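Local coordinates for protein AlyQ (Persicobacter sp. CCB-QB2, PDB 7D29) that probably binds carbohydrate through an F5/8 type C beta-sandwich domain of the kind found as binding modules on polysaccharide-degrading enzymes, at residues A[30-35]-A[125-130]; A[55-60]-A[130-135]. All coordinates share one frame; numbering follows the deposited sequence.

Overall arrangement
Both contacts lie on strand 123-133, which pairs antiparallel with strand 52-62 in one sheet of the beta-sandwich. Contact 1 is at the end where the strand turns a corner and a loop closes over it through a calcium ion; contact 2 is farther along, where the strand runs out into the C-terminal tail. Their centres are 16 Å apart, and Ala130 belongs to both. They also touch directly: Val129 CG1 packs 3.6 Å from Lys59 O. The side chain of Ala130 is about 11 Å from the calcium, so contact 2 takes no part in the metal site and joins it through the shared strand.

Contact 1 (A[30-35]-A[125-130]); sequences GNLSTR and SITEVA. With CA (calcium ion), chain B.
Gly30 meets the carboxylate of Glu128 at the start of the loop: OE2 lies 3.7 Å from Gly30 CA, and a water links that oxygen to Gly30 N by a weak bond, but Glu128 has two conformers, which makes both this approach and the water link doubtful. Asn31 opens a type I turn that runs to Thr34 and puts its carbonyl O on the calcium ion at 2.3 Å. Its side chain folds back over the turn, OD1 accepting from Ser33 N in an Asx turn, with the donor well above the carbonyl plane. Leu32 reaches the strand with one methyl, its CD2 lying 3.5 Å from Thr127 OG1, while the backbone O of Leu32 rests on Thr127 CG2. Thr34 grips the metal twice, by a rotation (chi1 67°) that puts OG1 between the backbone N and the carbonyl carbon and turns it to the calcium, 2.4 Å away, on which the residue's own O also closes, at 2.6 Å. Roughly opposite Thr34 OG1, the strand contributes Thr127 O at 2.3 Å, and Asn26 O and Asp29 OD1 complete a six-atom shell. At Arg35 the two segments run close, CA approaching Ile126 O at 3.2 Å in a C-H...O contact. The extended side chain passes CD over Ser125 CB, and Ser37 OG takes hydrogen bonds with both Arg35 NE and Ser125 OG; Tyr63 adds a cation-pi partner. No direct hydrogen bond joins the two segments. Thr34 O and Thr127 O are only 3.2 Å apart, a pairing of two acceptors that the shared cation makes tolerable. The loop is thus held to the corner of the strand mainly by calcium, whose removal would probably leave these carbonyls repelling each other.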
loop_
_atom_site.group_PDB
_atom_site.type_symbol
_atom_site.label_atom_id
_atom_site.label_comp_id
_atom_site.label_asym_id
_atom_site.label_seq_id
_atom_site.Cartn_x
_atom_site.Cartn_y
_atom_site.Cartn_z
ATOM N N GLY A 30 11.290 4.448 -4.893
ATOM C CA GLY A 30 12.250 4.692 -3.801
ATOM C C GLY A 30 12.298 6.140 -3.335
ATOM O O GLY A 30 13.153 6.447 -2.525
ATOM N N ASN A 31 11.386 6.987 -3.794
ATOM C CA ASN A 31 11.455 8.444 -3.589
ATOM C C ASN A 31 10.266 8.904 -2.771
ATOM O O ASN A 31 9.134 8.824 -3.289
ATOM C CB ASN A 31 11.475 9.143 -4.943
ATOM C CG ASN A 31 11.881 10.593 -4.831
ATOM O OD1 ASN A 31 11.816 11.198 -3.751
ATOM N ND2 ASN A 31 12.330 11.134 -5.944
ATOM N N LEU A 32 10.494 9.446 -1.584
ATOM C CA LEU A 32 9.351 9.917 -0.766
ATOM C C LEU A 32 8.768 11.225 -1.306
ATOM O O LEU A 32 7.717 11.640 -0.795
ATOM C CB LEU A 32 9.773 10.075 0.689
ATOM C CG LEU A 32 10.104 8.752 1.388
ATOM C CD1 LEU A 32 10.817 9.010 2.681
ATOM C CD2 LEU A 32 8.854 7.899 1.637
ATOM N N SER A 33 9.411 11.832 -2.287
ATOM C CA SER A 33 8.992 13.130 -2.870
ATOM C C SER A 33 8.070 12.918 -4.067
ATOM O O SER A 33 7.588 13.924 -4.596
ATOM C CB SER A 33 10.193 13.974 -3.265
ATOM O OG SER A 33 10.805 14.500 -2.105
ATOM N N THR A 34 7.846 11.674 -4.493
ATOM C CA THR A 34 6.893 11.366 -5.592
ATOM C C THR A 34 5.772 10.481 -5.061
ATOM O O THR A 34 6.019 9.667 -4.144
ATOM C CB THR A 34 7.576 10.656 -6.753
ATOM O OG1 THR A 34 7.987 9.366 -6.289
ATOM C CG2 THR A 34 8.769 11.438 -7.278
ATOM N N ARG A 35 4.612 10.586 -5.649
ATOM C CA ARG A 35 3.426 9.882 -5.131
ATOM C C ARG A 35 2.533 9.383 -6.248
ATOM O O ARG A 35 2.597 9.889 -7.393
ATOM C CB ARG A 35 2.595 10.808 -4.230
ATOM C CG ARG A 35 1.916 11.952 -4.999
ATOM C CD ARG A 35 1.273 12.948 -4.064
ATOM N NE ARG A 35 0.527 13.970 -4.789
ATOM C CZ ARG A 35 0.963 15.187 -5.089
ATOM N NH1 ARG A 35 2.182 15.588 -4.739
ATOM N NH2 ARG A 35 0.162 16.011 -5.768
ATOM N N SER A 125 -3.235 9.469 -1.373
ATOM C CA SER A 125 -1.897 9.826 -1.876
ATOM C C SER A 125 -0.836 9.048 -1.093
ATOM O O SER A 125 -0.697 9.251 0.095
ATOM C CB SER A 125 -1.628 11.290 -1.818
ATOM O OG SER A 125 -2.482 11.992 -2.712
ATOM N N ILE A 126 -0.109 8.228 -1.820
ATOM C CA ILE A 126 0.890 7.268 -1.267
ATOM C C ILE A 126 2.209 7.562 -1.951
ATOM O O ILE A 126 2.277 7.546 -3.217
ATOM C CB ILE A 126 0.430 5.803 -1.477
ATOM C CG1 ILE A 126 -0.877 5.543 -0.712
ATOM C CG2 ILE A 126 1.487 4.826 -0.974
ATOM C CD1 ILE A 126 -1.443 4.181 -0.915
ATOM N N THR A 127 3.287 7.719 -1.170
ATOM C CA THR A 127 4.596 7.998 -1.761
ATOM C C THR A 127 5.451 6.754 -1.989
ATOM O O THR A 127 6.298 6.776 -2.921
ATOM C CB THR A 127 5.357 8.976 -0.870
ATOM O OG1 THR A 127 5.589 8.377 0.403
ATOM C CG2 THR A 127 4.630 10.283 -0.730
ATOM N N GLU A 128 5.261 5.695 -1.221
ATOM C CA GLU A 128 6.081 4.464 -1.338
ATOM C C GLU A 128 5.294 3.296 -0.759
ATOM O O GLU A 128 4.606 3.483 0.227
ATOM C CB GLU A 128 7.423 4.553 -0.596
ATOM C CG GLU A 128 8.485 3.502 -0.966
ATOM C CD GLU A 128 9.852 3.764 -0.305
ATOM O OE1 GLU A 128 9.905 4.624 0.636
ATOM O OE2 GLU A 128 10.878 3.156 -0.686
ATOM N N VAL A 129 5.467 2.137 -1.370
ATOM C CA VAL A 129 4.924 0.874 -0.831
ATOM C C VAL A 129 6.029 -0.175 -0.924
ATOM O O VAL A 129 6.786 -0.239 -1.934
ATOM C CB VAL A 129 3.664 0.416 -1.583
ATOM C CG1 VAL A 129 3.247 -0.963 -1.165
ATOM C CG2 VAL A 129 2.526 1.402 -1.403
ATOM N N ALA A 130 6.096 -1.039 0.079
ATOM C CA ALA A 130 6.977 -2.206 0.022
ATOM C C ALA A 130 6.222 -3.377 0.640
ATOM O O ALA A 130 5.380 -3.174 1.529
ATOM C CB ALA A 130 8.313 -1.979 0.670
HETATM CA CA CA B . 7.598 7.679 -4.569
HETATM O O HOH W 1 10.121 1.963 -3.584
#

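Contact 2 (A[55-60]-A[130-135])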
loop_
_atom_site.group_PDB
_atom_site.type_symbol
_atom_site.label_atom_id
_atom_site.label_comp_id
_atom_site.label_asym_id
_atom_site.label_seq_id
_atom_site.Cartn_x
_atom_site.Cartn_y
_atom_site.Cartn_z
ATOM N N VAL A 55 3.361 -13.636 2.140
ATOM C CA VAL A 55 3.350 -12.216 2.531
ATOM C C VAL A 55 2.788 -12.101 3.942
ATOM O O VAL A 55 1.707 -12.636 4.166
ATOM C CB VAL A 55 2.535 -11.410 1.512
ATOM C CG1 VAL A 55 2.346 -9.978 1.915
ATOM C CG2 VAL A 55 3.135 -11.467 0.119
ATOM N N ASN A 56 3.424 -11.332 4.825
ATOM C CA ASN A 56 2.816 -11.051 6.144
ATOM C C ASN A 56 2.936 -9.575 6.517
ATOM O O ASN A 56 2.625 -9.224 7.639
ATOM C CB ASN A 56 3.452 -11.946 7.197
ATOM C CG ASN A 56 4.920 -11.649 7.424
ATOM O OD1 ASN A 56 5.502 -10.728 6.823
ATOM N ND2 ASN A 56 5.522 -12.425 8.319
ATOM N N GLN A 57 3.352 -8.726 5.590
ATOM C CA GLN A 57 3.525 -7.311 5.962
ATOM C C GLN A 57 3.532 -6.462 4.689
ATOM O O GLN A 57 4.194 -6.801 3.713
ATOM C CB GLN A 57 4.796 -7.134 6.809
ATOM C CG GLN A 57 5.059 -5.713 7.250
ATOM C CD GLN A 57 6.341 -5.655 8.039
ATOM O OE1 GLN A 57 7.415 -5.556 7.466
ATOM N NE2 GLN A 57 6.237 -5.945 9.335
ATOM N N VAL A 58 2.844 -5.334 4.782
ATOM C CA VAL A 58 2.829 -4.309 3.716
ATOM C C VAL A 58 3.184 -3.002 4.398
ATOM O O VAL A 58 2.573 -2.680 5.416
ATOM C CB VAL A 58 1.477 -4.215 2.981
ATOM C CG1 VAL A 58 1.440 -3.055 2.002
ATOM C CG2 VAL A 58 1.142 -5.498 2.275
ATOM N N LYS A 59 4.154 -2.290 3.848
ATOM C CA LYS A 59 4.520 -0.944 4.361
ATOM C C LYS A 59 4.026 0.080 3.368
ATOM O O LYS A 59 4.193 -0.079 2.143
ATOM C CB LYS A 59 6.011 -0.783 4.585
ATOM C CG LYS A 59 6.629 -1.832 5.477
ATOM C CD LYS A 59 8.099 -1.569 5.728
ATOM C CE LYS A 59 8.691 -2.637 6.625
ATOM N NZ LYS A 59 9.944 -2.170 7.243
ATOM N N ALA A 60 3.427 1.154 3.866
ATOM C CA ALA A 60 3.067 2.272 2.976
ATOM C C ALA A 60 3.555 3.564 3.620
ATOM O O ALA A 60 3.365 3.727 4.830
ATOM C CB ALA A 60 1.591 2.316 2.711
ATOM N N ALA A 130 6.096 -1.039 0.079
ATOM C CA ALA A 130 6.977 -2.206 0.022
ATOM C C ALA A 130 6.222 -3.377 0.640
ATOM O O ALA A 130 5.380 -3.174 1.529
ATOM C CB ALA A 130 8.313 -1.979 0.670
ATOM N N ILE A 131 6.543 -4.570 0.145
ATOM C CA ILE A 131 5.775 -5.791 0.498
ATOM C C ILE A 131 6.801 -6.777 1.014
ATOM O O ILE A 131 7.802 -7.098 0.256
ATOM C CB ILE A 131 4.963 -6.275 -0.707
ATOM C CG1 ILE A 131 3.998 -5.173 -1.139
ATOM C CG2 ILE A 131 4.249 -7.588 -0.407
ATOM C CD1 ILE A 131 3.257 -5.463 -2.409
ATOM N N PHE A 132 6.489 -7.400 2.149
ATOM C CA PHE A 132 7.465 -8.203 2.897
ATOM C C PHE A 132 6.956 -9.571 3.319
ATOM O O PHE A 132 5.758 -9.816 3.537
ATOM C CB PHE A 132 7.849 -7.487 4.184
ATOM C CG PHE A 132 8.565 -6.196 3.957
ATOM C CD1 PHE A 132 7.849 -5.078 3.563
ATOM C CD2 PHE A 132 9.947 -6.139 3.984
ATOM C CE1 PHE A 132 8.492 -3.866 3.398
ATOM C CE2 PHE A 132 10.595 -4.921 3.773
ATOM C CZ PHE A 132 9.870 -3.823 3.425
ATOM N N HIS A 133 7.938 -10.436 3.527
ATOM C CA HIS A 133 7.834 -11.619 4.405
ATOM C C HIS A 133 8.736 -11.315 5.573
ATOM O O HIS A 133 9.979 -11.509 5.435
ATOM C CB HIS A 133 8.207 -12.911 3.708
ATOM C CG HIS A 133 7.885 -14.115 4.537
ATOM N ND1 HIS A 133 8.110 -15.392 4.084
ATOM C CD2 HIS A 133 7.291 -14.231 5.741
ATOM C CE1 HIS A 133 7.714 -16.255 5.010
ATOM N NE2 HIS A 133 7.203 -15.565 6.045
ATOM N N ALA A 134 8.181 -10.696 6.613
ATOM C CA ALA A 134 8.967 -10.168 7.742
ATOM C C ALA A 134 9.226 -11.282 8.766
ATOM O O ALA A 134 8.370 -12.174 8.975
ATOM C CB ALA A 134 8.279 -8.968 8.342
ATOM N N GLY A 135 10.385 -11.263 9.415
ATOM C CA GLY A 135 10.603 -12.164 10.560
ATOM C C GLY A 135 10.388 -11.412 11.863
ATOM O O GLY A 135 9.810 -10.303 11.810
#
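A classic beta bulge marks the antiparallel pairing of strands 52-62 and 123-133: Asn56 and Gln57 both face Phe132. Phe132 O takes two backbone donors, Asn56 N at 3.1 Å and, weakly, Gln57 N, while Phe132 N returns a bond to Gln57 O at 2.8 Å. Lys59 and Ala130 form the next hydrogen-bonded pair, Val58 and Ile131 the non-hydrogen-bonded pair between.

Asn56 turns its amide along the backbone of the departing chain. Its CG lies between the backbone N and the carbonyl carbon (chi1 66°), from where OD1 accepts from Ala134 N at 2.7 Å and ND2 donates to Ala134 O at 2.9 Å, nearly straight at 175°, on a lone pair of that O, which lies in the Asn56 amide plane. Replacing it with an alanine removes both bonds and would probably leave the N and O of Ala134 without these mates and the departing chain less firmly tied to strand 52-62.

On the face carrying Gln57, Lys59 and Phe132, the extended Lys59 chain crosses the ring at about a right angle. Its CE lies over one face, 3.8 Å from the Phe132 centroid, and NZ adds an off-centre cation-pi contact. Gln57 OE1 comes to the ring obliquely, while its NE2 is hydrogen-bonded to Glu137 and Ser102. The other face is apolar: Val55 CG1 meets Ile131 CG2 at 3.8 Å, and both residues pack on Leu49 of strand 44-49, in the opposing sheet. Strand 99-108 pairs with the far edge of strand 52-62, and Tyr9 makes a backbone hydrogen bond to Ile131 beyond strand 123-133.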